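Local coordinates for protein Cyp101j2 (Sphingobium yanoikuyae, PDB 5KYO) that is a haem-containing cytochrome P450 monooxygenase that probably binds and hydroxylates the monoterpenoid 1,8-cineole, at residues Arg134-Glu139 and Glu261-Gln266; Pro228-Arg233 and Asp240-Met245; Arg51-Gly56 and His60-Glu65; Leu279-Ser284 and Phe314-Ser319. One frame throughout, in Å; residues are numbered along the deposited sequence.

Contact 1: Arg134-Glu139 and Glu261-Gln266; sequences RSLLNE and ENICIQ
L137 and I263 have the nearest CA atoms, 8.3 Å apart, between the helical segments 134-139 and 261-266. At that spacing the backbones exchange no bonds, and only aliphatic side chains span the gap. I263 does so with both of its branches. Its CG2, anti to the backbone N, meets L137 CD2 at 3.9 Å, the two side chains running antiparallel alongside each other. The other branch is held extended by a chi2 of 177° and carries CD1 to within 4.2 Å of L136 CD2, so one beta-branched residue serves two successive leucines. M245 of helix 241-246 touches both L136 and I263 and completes this apolar cluster. On the far flank of helix 131-140, R134 O takes two donors from opposite faces of its carbonyl plane, N138 N at 2.9 Å and N138 ND2 at 3.0 Å. L137 and Q266 both touch the haem, which makes the contact part of the pocket wall. It illustrates how the cytochrome P450 fold packs its C helix, 131-140, against the first half of the long I-helix, 257-270, beside the porphyrin.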
# COMPACT_ATOMS: atom_id res chain seq x y z
N ARG A 134 11.33 11.95 -7.00
CA ARG A 134 11.69 10.72 -6.30
C ARG A 134 12.75 10.98 -5.23
O ARG A 134 12.67 10.47 -4.11
CB ARG A 134 12.19 9.67 -7.29
CG ARG A 134 12.68 8.38 -6.65
CD ARG A 134 13.48 7.55 -7.64
NE ARG A 134 13.38 6.11 -7.37
CZ ARG A 134 14.31 5.41 -6.73
NH1 ARG A 134 15.42 6.01 -6.32
NH2 ARG A 134 14.13 4.11 -6.52
N SER A 135 13.75 11.78 -5.58
CA SER A 135 14.78 12.15 -4.60
C SER A 135 14.17 12.87 -3.40
O SER A 135 14.48 12.56 -2.25
CB SER A 135 15.85 13.04 -5.26
OG SER A 135 16.54 12.33 -6.26
N LEU A 136 13.28 13.82 -3.69
CA LEU A 136 12.64 14.63 -2.67
C LEU A 136 11.78 13.79 -1.74
O LEU A 136 11.82 13.96 -0.52
CB LEU A 136 11.77 15.70 -3.32
CG LEU A 136 11.45 16.95 -2.50
CD1 LEU A 136 12.66 17.87 -2.40
CD2 LEU A 136 10.27 17.66 -3.11
N LEU A 137 11.00 12.89 -2.32
CA LEU A 137 10.15 11.98 -1.55
C LEU A 137 10.98 11.06 -0.67
O LEU A 137 10.72 10.91 0.54
CB LEU A 137 9.27 11.16 -2.48
CG LEU A 137 7.87 11.73 -2.70
CD1 LEU A 137 7.03 10.79 -3.56
CD2 LEU A 137 7.20 11.99 -1.36
N ASN A 138 12.00 10.46 -1.27
CA ASN A 138 12.81 9.49 -0.55
C ASN A 138 13.62 10.11 0.59
O ASN A 138 13.73 9.52 1.66
CB ASN A 138 13.71 8.74 -1.52
CG ASN A 138 13.03 7.50 -2.10
OD1 ASN A 138 13.01 6.46 -1.47
ND2 ASN A 138 12.44 7.64 -3.28
N GLU A 139 14.18 11.30 0.38
CA GLU A 139 15.00 11.91 1.43
C GLU A 139 14.17 12.44 2.60
O GLU A 139 14.58 12.35 3.76
CB GLU A 139 15.88 13.03 0.87
CG GLU A 139 15.17 14.33 0.54
CD GLU A 139 16.14 15.43 0.15
OE1 GLU A 139 16.34 16.36 0.96
OE2 GLU A 139 16.70 15.35 -0.96
N GLU A 261 1.17 20.59 -2.65
CA GLU A 261 -0.16 20.11 -2.28
C GLU A 261 -0.36 18.68 -2.78
O GLU A 261 -0.85 17.82 -2.05
CB GLU A 261 -1.25 21.04 -2.84
CG GLU A 261 -1.37 22.36 -2.15
CD GLU A 261 -1.90 23.46 -3.07
OE1 GLU A 261 -2.33 23.16 -4.21
OE2 GLU A 261 -1.88 24.62 -2.63
N ASN A 262 0.02 18.45 -4.04
CA ASN A 262 -0.11 17.14 -4.66
C ASN A 262 0.66 16.10 -3.85
O ASN A 262 0.15 15.02 -3.56
CB ASN A 262 0.38 17.17 -6.11
CG ASN A 262 -0.62 17.81 -7.06
OD1 ASN A 262 -1.66 18.31 -6.62
ND2 ASN A 262 -0.34 17.77 -8.35
N ILE A 263 1.87 16.46 -3.45
CA ILE A 263 2.73 15.54 -2.70
C ILE A 263 2.16 15.23 -1.32
O ILE A 263 2.14 14.05 -0.90
CB ILE A 263 4.15 16.09 -2.57
CG1 ILE A 263 4.84 16.14 -3.94
CG2 ILE A 263 4.97 15.22 -1.62
CD1 ILE A 263 6.22 16.73 -3.89
N CYS A 264 1.72 16.26 -0.59
CA CYS A 264 1.04 16.07 0.70
C CYS A 264 -0.12 15.06 0.62
O CYS A 264 -0.22 14.16 1.47
CB CYS A 264 0.50 17.38 1.24
SG CYS A 264 1.79 18.46 1.93
N ILE A 265 -0.99 15.22 -0.38
CA ILE A 265 -2.13 14.31 -0.57
C ILE A 265 -1.66 12.89 -0.86
O ILE A 265 -2.16 11.90 -0.30
CB ILE A 265 -3.05 14.77 -1.74
CG1 ILE A 265 -3.71 16.12 -1.44
CG2 ILE A 265 -4.12 13.68 -2.06
CD1 ILE A 265 -4.36 16.83 -2.69
N GLN A 266 -0.71 12.80 -1.78
CA GLN A 266 -0.20 11.51 -2.19
C GLN A 266 0.51 10.79 -1.03
O GLN A 266 0.39 9.58 -0.89
CB GLN A 266 0.75 11.66 -3.39
CG GLN A 266 0.04 12.14 -4.66
CD GLN A 266 0.99 12.79 -5.66
OE1 GLN A 266 2.02 13.35 -5.29
NE2 GLN A 266 0.63 12.72 -6.94

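Contact 2: Pro228-Arg233 and Asp240-Met245; sequences PVIEAR and DMISRM
The guanidinium of R233 and the carboxylate of D240 meet with their planes 65° apart, and the arginine group is packed as well as charged. V229 CG1 sits over the centre of one guanidinium face, 3.7 Å above the plane, while I242 CB approaches the edge near NH1. R233 NH1 lies 2.9 Å from D240 OD2 in a salt bridge whose hydrogen bond is bent and weak. Firmer partners come from the backbone, V189 O for NH1 and D190 O for NH2, so the guanidinium is fixed by several groups at once. D240 is in turn the N-cap of helix 241-246. With CG between the backbone N and the carbonyl carbon (chi1 60°), its OD2 takes S243 N at 3.1 Å and its OD1 takes S243 OG at 2.9 Å, each donor standing above the carboxylate plane; S243 OG also receives G238 N. The positive end of the helix would be expected to stabilise this charge. In the P450 fold these are the G helix, 215-235, and the short H helix; the axes of their segments 228-233 and 241-245 cross at -62° and approach to 9.6 Å. An alanine in place of D240 would probably leave R233 NH1 without its charged mate and the first turn of the H helix without its cap. Below the polar layer, I242 wedges between two residues of the G helix: CG2 meets I230 CG1 at 3.9 Å and CD1 meets V229 CG1 at 4.0 Å, both pairs crossing at about a right angle.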
# COMPACT_ATOMS: atom_id res chain seq x y z
N PRO A 228 -3.03 27.39 2.78
CA PRO A 228 -2.62 28.38 3.78
C PRO A 228 -1.47 27.91 4.65
O PRO A 228 -0.68 28.73 5.09
CB PRO A 228 -3.88 28.58 4.63
CG PRO A 228 -5.00 28.12 3.76
CD PRO A 228 -4.44 27.01 2.94
N VAL A 229 -1.40 26.61 4.91
CA VAL A 229 -0.33 26.07 5.73
C VAL A 229 0.99 26.19 5.00
O VAL A 229 2.01 26.56 5.59
CB VAL A 229 -0.58 24.60 6.12
CG1 VAL A 229 0.57 24.07 6.95
CG2 VAL A 229 -1.94 24.45 6.86
N ILE A 230 0.98 25.90 3.71
CA ILE A 230 2.19 25.98 2.90
C ILE A 230 2.64 27.44 2.79
O ILE A 230 3.81 27.74 2.92
CB ILE A 230 1.97 25.41 1.49
CG1 ILE A 230 1.69 23.90 1.54
CG2 ILE A 230 3.18 25.68 0.60
CD1 ILE A 230 1.03 23.39 0.30
N GLU A 231 1.68 28.35 2.58
CA GLU A 231 1.98 29.77 2.49
C GLU A 231 2.50 30.33 3.84
O GLU A 231 3.43 31.14 3.87
CB GLU A 231 0.74 30.54 2.01
CG GLU A 231 0.49 30.39 0.52
CD GLU A 231 1.70 30.81 -0.31
OE1 GLU A 231 2.31 31.85 0.01
OE2 GLU A 231 2.04 30.08 -1.26
N ALA A 232 1.90 29.88 4.94
CA ALA A 232 2.41 30.22 6.27
C ALA A 232 3.86 29.76 6.48
O ALA A 232 4.63 30.45 7.13
CB ALA A 232 1.51 29.63 7.34
N ARG A 233 4.24 28.63 5.90
CA ARG A 233 5.59 28.10 6.12
C ARG A 233 6.62 28.69 5.17
O ARG A 233 7.83 28.58 5.40
CB ARG A 233 5.58 26.56 6.00
CG ARG A 233 4.53 25.87 6.88
CD ARG A 233 5.09 25.02 8.01
NE ARG A 233 4.10 24.84 9.07
CZ ARG A 233 3.48 23.70 9.36
NH1 ARG A 233 3.70 22.59 8.64
NH2 ARG A 233 2.60 23.67 10.35
N ASP A 240 9.30 20.63 9.85
CA ASP A 240 8.36 19.64 9.34
C ASP A 240 8.57 19.37 7.86
O ASP A 240 9.33 20.07 7.19
CB ASP A 240 6.94 20.13 9.57
CG ASP A 240 6.69 21.45 8.86
OD1 ASP A 240 7.03 22.51 9.42
OD2 ASP A 240 6.18 21.41 7.72
N MET A 241 7.84 18.40 7.32
CA MET A 241 8.08 17.98 5.94
C MET A 241 7.66 19.03 4.89
O MET A 241 8.29 19.14 3.83
CB MET A 241 7.38 16.65 5.66
CG MET A 241 7.74 16.07 4.30
SD MET A 241 6.93 14.49 3.99
CE MET A 241 7.30 14.24 2.25
N ILE A 242 6.60 19.77 5.16
CA ILE A 242 6.22 20.87 4.27
C ILE A 242 7.32 21.93 4.18
O ILE A 242 7.71 22.36 3.08
CB ILE A 242 4.89 21.54 4.71
CG1 ILE A 242 3.72 20.58 4.50
CG2 ILE A 242 4.65 22.82 3.89
CD1 ILE A 242 2.35 21.17 4.76
N SER A 243 7.83 22.35 5.33
CA SER A 243 8.93 23.32 5.35
C SER A 243 10.15 22.78 4.60
O SER A 243 10.82 23.53 3.90
CB SER A 243 9.32 23.68 6.79
OG SER A 243 8.26 24.32 7.46
N ARG A 244 10.42 21.48 4.72
CA ARG A 244 11.60 20.88 4.09
C ARG A 244 11.45 20.85 2.60
O ARG A 244 12.40 21.11 1.85
CB ARG A 244 11.85 19.47 4.63
CG ARG A 244 12.21 19.44 6.11
CD ARG A 244 12.79 18.09 6.53
NE ARG A 244 11.93 16.95 6.18
CZ ARG A 244 11.05 16.39 7.01
NH1 ARG A 244 10.89 16.87 8.24
NH2 ARG A 244 10.32 15.36 6.61
N MET A 245 10.24 20.54 2.15
CA MET A 245 9.98 20.51 0.72
C MET A 245 10.03 21.92 0.11
O MET A 245 10.53 22.10 -0.99
CB MET A 245 8.63 19.85 0.45
CG MET A 245 8.69 18.35 0.63
SD MET A 245 7.11 17.53 0.36
CE MET A 245 6.03 18.44 1.47

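Contact 3: Arg51-Gly56 and His60-Glu65; sequences RDVPEG and HQSWRE
V53 and S62 bring their CA atoms to 6.9 Å where an extended run with backbone angles near those of polyproline II, R51-P54, passes a turn of helix. No hydrogen bond joins the two segments, and the contact is pure van der Waals packing. V53 points its side chain at the helix, and with CG1 anti to the backbone N (chi1 177°) that methyl reaches S62 CB at 3.9 Å. The serine offers little bulk, which lets the extended chain lie close. S62 OG is likewise anti to its own N and turns toward the run, where P54 CD comes within 3.9 Å and V53 CG1 within 4.1 Å. Both carbons, from consecutive residues, approach the hydroxyl oxygen from the same general side. The helix beneath is regular, with R64 N bonded to H60 O and E65 N to Q61 O. A little further on, the chain passes through a cis peptide bond before G56 and soon enters helix 59-69, the A helix of the P450 fold. The extended run is also held by backbone bonding between V53 and Y413 of strand 413-414. N415 ties the pieces together, its ND2 bonding R51 O and its OD1 bonding W63 NE1. Through V345, which H60 and W63 touch, the same helix packs on helix 344-348.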
# COMPACT_ATOMS: atom_id res chain seq x y z
N ARG A 51 -13.27 -7.51 -7.07
CA ARG A 51 -14.16 -8.59 -6.62
C ARG A 51 -13.60 -9.32 -5.40
O ARG A 51 -12.39 -9.55 -5.30
CB ARG A 51 -14.39 -9.57 -7.77
CG ARG A 51 -14.96 -10.93 -7.39
CD ARG A 51 -14.87 -11.85 -8.59
NE ARG A 51 -15.67 -11.37 -9.70
CZ ARG A 51 -15.66 -11.91 -10.91
NH1 ARG A 51 -14.86 -12.93 -11.17
NH2 ARG A 51 -16.43 -11.42 -11.88
N ASP A 52 -14.47 -9.65 -4.46
CA ASP A 52 -14.06 -10.30 -3.21
C ASP A 52 -13.41 -11.65 -3.41
O ASP A 52 -13.71 -12.37 -4.37
CB ASP A 52 -15.25 -10.48 -2.26
CG ASP A 52 -15.61 -9.21 -1.53
OD1 ASP A 52 -14.77 -8.28 -1.54
OD2 ASP A 52 -16.70 -9.15 -0.92
N VAL A 53 -12.52 -11.98 -2.49
CA VAL A 53 -11.98 -13.33 -2.41
C VAL A 53 -13.15 -14.27 -2.14
O VAL A 53 -14.00 -13.97 -1.31
CB VAL A 53 -10.91 -13.45 -1.31
CG1 VAL A 53 -10.42 -14.88 -1.19
CG2 VAL A 53 -9.75 -12.52 -1.60
N PRO A 54 -13.24 -15.39 -2.89
CA PRO A 54 -14.28 -16.38 -2.63
C PRO A 54 -14.26 -16.90 -1.19
O PRO A 54 -13.21 -17.29 -0.68
CB PRO A 54 -13.96 -17.51 -3.62
CG PRO A 54 -13.24 -16.84 -4.73
CD PRO A 54 -12.45 -15.71 -4.09
N GLU A 55 -15.41 -16.84 -0.53
CA GLU A 55 -15.59 -17.45 0.78
C GLU A 55 -15.54 -18.96 0.61
O GLU A 55 -16.40 -19.53 -0.06
CB GLU A 55 -16.91 -17.01 1.41
CG GLU A 55 -17.01 -15.52 1.71
CD GLU A 55 -16.55 -15.17 3.10
OE1 GLU A 55 -15.34 -15.26 3.37
OE2 GLU A 55 -17.41 -14.81 3.94
N GLY A 56 -14.55 -19.61 1.21
CA GLY A 56 -13.58 -18.96 2.06
C GLY A 56 -12.17 -19.48 1.82
O GLY A 56 -11.67 -20.35 2.55
N HIS A 60 -4.04 -14.85 -0.32
CA HIS A 60 -2.88 -15.09 -1.17
C HIS A 60 -2.98 -16.45 -1.89
O HIS A 60 -2.51 -16.60 -3.02
CB HIS A 60 -1.61 -14.95 -0.34
CG HIS A 60 -1.35 -13.54 0.08
ND1 HIS A 60 -1.97 -12.95 1.17
CD2 HIS A 60 -0.63 -12.55 -0.51
CE1 HIS A 60 -1.60 -11.69 1.26
NE2 HIS A 60 -0.79 -11.42 0.25
N GLN A 61 -3.63 -17.41 -1.24
CA GLN A 61 -3.87 -18.72 -1.84
C GLN A 61 -4.74 -18.58 -3.09
O GLN A 61 -4.40 -19.11 -4.14
CB GLN A 61 -4.54 -19.65 -0.82
CG GLN A 61 -5.18 -20.90 -1.41
CD GLN A 61 -6.22 -21.52 -0.48
OE1 GLN A 61 -6.98 -20.81 0.18
NE2 GLN A 61 -6.25 -22.85 -0.42
N SER A 62 -5.84 -17.84 -2.96
CA SER A 62 -6.71 -17.48 -4.08
C SER A 62 -5.93 -16.99 -5.30
O SER A 62 -6.16 -17.45 -6.44
CB SER A 62 -7.70 -16.40 -3.61
OG SER A 62 -8.61 -16.05 -4.63
N TRP A 63 -5.03 -16.05 -5.05
CA TRP A 63 -4.19 -15.48 -6.10
C TRP A 63 -3.30 -16.54 -6.73
O TRP A 63 -3.11 -16.57 -7.94
CB TRP A 63 -3.31 -14.34 -5.56
CG TRP A 63 -3.98 -12.99 -5.51
CD1 TRP A 63 -4.86 -12.55 -4.56
CD2 TRP A 63 -3.81 -11.92 -6.43
NE1 TRP A 63 -5.26 -11.26 -4.86
CE2 TRP A 63 -4.62 -10.86 -6.00
CE3 TRP A 63 -3.04 -11.76 -7.59
CZ2 TRP A 63 -4.69 -9.65 -6.69
CZ3 TRP A 63 -3.12 -10.55 -8.28
CH2 TRP A 63 -3.94 -9.52 -7.82
N ARG A 64 -2.75 -17.43 -5.90
CA ARG A 64 -1.87 -18.47 -6.40
C ARG A 64 -2.63 -19.43 -7.33
O ARG A 64 -2.07 -19.93 -8.31
CB ARG A 64 -1.24 -19.24 -5.23
CG ARG A 64 -0.08 -18.50 -4.57
CD ARG A 64 0.32 -19.15 -3.26
NE ARG A 64 0.60 -20.57 -3.42
CZ ARG A 64 1.77 -21.06 -3.85
NH1 ARG A 64 2.75 -20.24 -4.17
NH2 ARG A 64 1.94 -22.37 -3.95
N GLU A 65 -3.90 -19.67 -7.03
CA GLU A 65 -4.74 -20.51 -7.89
C GLU A 65 -5.01 -19.83 -9.23
O GLU A 65 -5.03 -20.49 -10.27
CB GLU A 65 -6.06 -20.87 -7.20
CG GLU A 65 -6.06 -22.25 -6.57
CD GLU A 65 -5.80 -23.35 -7.60
OE1 GLU A 65 -4.71 -23.96 -7.56
OE2 GLU A 65 -6.69 -23.60 -8.43

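Contact 4: Leu279-Ser284 and Phe314-Ser319; sequences LGFTFS and FPVVSS. With HEM (protoporphyrin IX containing Fe), chain G.
The turn that follows the K helix, 303-313, of cytochromes P450 runs along the side of the haem before entering strand 318-323, and here F314 and V316 seat it on the second half of the I-helix, 273-288, through F281. The two phenyl rings are close to parallel, at 25°, but offset so far that little of one ring lies over the other, with centroids 5.4 Å apart. Over one face of the F314 ring stands F281 CB, a CH-pi contact 4.0 Å from the centroid and 27° off the normal. At their closest, F281 CD1 is 3.5 Å from F314 CD1. At the other end of the F281 ring, V316 CG1 lies 3.6 Å from F281 CE2, approaching obliquely from the same side of the ring plane as F314. V316 divides its methyls between two partners: with CG1 anti to the carbonyl carbon (chi1 -73°) and turned to F281, CG2 is left to approach the haem methyl CMB at 4.1 Å. An alanine at F281 would keep the carbon over F314 but is likely to open a gap beside V316 CG1, leaving that methyl freer to shift. Farther along, V317 CG2 meets the porphyrin carbon CHB at 3.6 Å, and S319 sits by a propionate with its OG bonded to R321. The F281 ring is also met edge-to-face by F59 and H60 of helix 59-69 and touched by V421 of strand 420-421. Beyond V317 the chain joins the mixed sheet, S319 pairing with A342 of strand 339-343, while L279 and T282 rest on helix 382-399.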
# COMPACT_ATOMS: atom_id res chain seq x y z
N LEU A 279 -1.42 -4.10 8.55
CA LEU A 279 -1.64 -4.42 9.97
C LEU A 279 -2.76 -5.42 10.14
O LEU A 279 -2.72 -6.28 11.04
CB LEU A 279 -1.95 -3.16 10.79
CG LEU A 279 -0.82 -2.18 11.04
CD1 LEU A 279 -1.38 -0.83 11.46
CD2 LEU A 279 0.08 -2.74 12.15
N GLY A 280 -3.78 -5.32 9.29
CA GLY A 280 -4.86 -6.29 9.30
C GLY A 280 -4.39 -7.70 9.02
O GLY A 280 -4.76 -8.62 9.74
N PHE A 281 -3.60 -7.89 7.96
CA PHE A 281 -3.08 -9.22 7.64
C PHE A 281 -2.15 -9.73 8.74
O PHE A 281 -2.20 -10.89 9.12
CB PHE A 281 -2.33 -9.22 6.31
CG PHE A 281 -3.23 -9.38 5.10
CD1 PHE A 281 -3.71 -10.63 4.73
CD2 PHE A 281 -3.52 -8.28 4.29
CE1 PHE A 281 -4.51 -10.78 3.60
CE2 PHE A 281 -4.32 -8.42 3.15
CZ PHE A 281 -4.82 -9.68 2.81
N THR A 282 -1.32 -8.82 9.27
CA THR A 282 -0.35 -9.18 10.30
C THR A 282 -1.06 -9.70 11.53
O THR A 282 -0.79 -10.83 11.99
CB THR A 282 0.54 -7.98 10.68
OG1 THR A 282 1.29 -7.57 9.53
CG2 THR A 282 1.51 -8.36 11.80
N PHE A 283 -1.99 -8.91 12.06
CA PHE A 283 -2.65 -9.33 13.30
C PHE A 283 -3.71 -10.43 13.15
O PHE A 283 -3.90 -11.21 14.09
CB PHE A 283 -3.22 -8.11 14.03
CG PHE A 283 -2.19 -7.42 14.87
CD1 PHE A 283 -1.35 -6.47 14.30
CD2 PHE A 283 -1.99 -7.77 16.20
CE1 PHE A 283 -0.36 -5.84 15.05
CE2 PHE A 283 -1.00 -7.15 16.96
CZ PHE A 283 -0.19 -6.19 16.38
N SER A 284 -4.39 -10.53 12.01
CA SER A 284 -5.27 -11.69 11.82
C SER A 284 -4.44 -12.95 11.72
O SER A 284 -4.86 -14.02 12.19
CB SER A 284 -6.20 -11.55 10.58
OG SER A 284 -5.49 -11.41 9.36
N PHE A 314 2.75 -11.05 3.04
CA PHE A 314 1.47 -10.40 2.78
C PHE A 314 1.52 -9.17 1.86
O PHE A 314 1.18 -8.07 2.28
CB PHE A 314 0.84 -9.98 4.12
CG PHE A 314 0.55 -11.15 5.02
CD1 PHE A 314 -0.48 -12.03 4.70
CD2 PHE A 314 1.31 -11.39 6.14
CE1 PHE A 314 -0.77 -13.12 5.50
CE2 PHE A 314 1.04 -12.50 6.96
CZ PHE A 314 -0.00 -13.36 6.63
N PRO A 315 1.95 -9.36 0.61
CA PRO A 315 1.91 -8.23 -0.33
C PRO A 315 0.45 -7.80 -0.53
O PRO A 315 -0.42 -8.66 -0.52
CB PRO A 315 2.51 -8.81 -1.61
CG PRO A 315 2.24 -10.34 -1.49
CD PRO A 315 2.39 -10.62 -0.03
N VAL A 316 0.17 -6.49 -0.66
CA VAL A 316 -1.22 -6.06 -0.78
C VAL A 316 -1.51 -5.19 -2.02
O VAL A 316 -2.66 -5.12 -2.48
CB VAL A 316 -1.67 -5.28 0.50
CG1 VAL A 316 -1.86 -6.24 1.67
CG2 VAL A 316 -0.68 -4.15 0.86
N VAL A 317 -0.49 -4.54 -2.56
CA VAL A 317 -0.72 -3.54 -3.63
C VAL A 317 -0.70 -4.13 -5.05
O VAL A 317 0.18 -4.94 -5.39
CB VAL A 317 0.32 -2.41 -3.56
CG1 VAL A 317 0.13 -1.43 -4.73
CG2 VAL A 317 0.20 -1.66 -2.22
N SER A 318 -1.71 -3.75 -5.85
CA SER A 318 -1.74 -4.03 -7.28
C SER A 318 -1.76 -2.73 -8.08
O SER A 318 -2.79 -2.06 -8.22
CB SER A 318 -2.94 -4.91 -7.66
OG SER A 318 -2.89 -6.13 -6.94
N SER A 319 -0.61 -2.38 -8.63
CA SER A 319 -0.50 -1.17 -9.42
C SER A 319 -0.49 -1.59 -10.89
O SER A 319 -0.28 -2.77 -11.20
CB SER A 319 0.76 -0.39 -9.02
OG SER A 319 0.98 0.74 -9.82
CHA HEM G . 4.57 3.91 -3.61
CHB HEM G . 3.25 -0.03 -1.10
CHC HEM G . 3.37 2.60 3.02
CHD HEM G . 3.74 6.63 0.39
C1A HEM G . 4.28 2.60 -3.31
C2A HEM G . 4.29 1.47 -4.23
C3A HEM G . 3.90 0.38 -3.53
C4A HEM G . 3.65 0.78 -2.15
CMA HEM G . 3.79 -1.06 -4.08
CAA HEM G . 4.67 1.47 -5.74
CBA HEM G . 3.52 1.93 -6.63
CGA HEM G . 3.90 1.81 -8.09
O1A HEM G . 4.17 0.66 -8.55
O2A HEM G . 3.92 2.84 -8.80
C1B HEM G . 3.22 0.33 0.25
C2B HEM G . 3.04 -0.57 1.38
C3B HEM G . 3.07 0.17 2.51
C4B HEM G . 3.27 1.55 2.13
CMB HEM G . 2.84 -2.10 1.30
CAB HEM G . 2.93 -0.26 4.00
CBB HEM G . 2.86 -1.51 4.46
C1C HEM G . 3.52 3.92 2.67
C2C HEM G . 3.67 5.03 3.59
C3C HEM G . 3.76 6.15 2.85
C4C HEM G . 3.68 5.77 1.46
CMC HEM G . 3.69 4.86 5.12
CAC HEM G . 3.93 7.61 3.28
CBC HEM G . 4.19 8.04 4.52
C1D HEM G . 3.95 6.29 -0.92
C2D HEM G . 4.07 7.23 -2.03
C3D HEM G . 4.34 6.37 -3.24
C4D HEM G . 4.35 5.00 -2.79
CMD HEM G . 3.98 8.78 -2.07
CAD HEM G . 4.53 6.89 -4.68
CBD HEM G . 6.01 6.84 -5.09
CGD HEM G . 6.13 7.36 -6.51
O1D HEM G . 6.99 8.24 -6.79
O2D HEM G . 5.33 6.90 -7.37
NA HEM G . 3.89 2.13 -2.06
NB HEM G . 3.35 1.61 0.76
NC HEM G . 3.54 4.40 1.38
ND HEM G . 4.12 5.00 -1.42
FE HEM G . 3.90 3.26 -0.33

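How the contacts relate
The four contacts form two neighbouring pairs, and one member of each, contacts 1 and 4, reaches the haem. Contact 3 closes first along the chain; contact 1 then spans a long excursion that includes contact 2, and contact 4 follows. Contacts 1 and 2, with centres 13 Å apart, share a core in which helix 257-270 meets helices 215-235 and 241-246. Contacts 3 and 4, with centres 14 Å apart, join through H60 NE2, which is bonded to P315 O. Contacts 2 and 3 are farthest apart, about 43 Å between centres. The two halves of the I-helix connect contacts 1 and 4, both of which supply haem-pocket residues, so the porphyrin is gripped by parts of the fold distant in sequence.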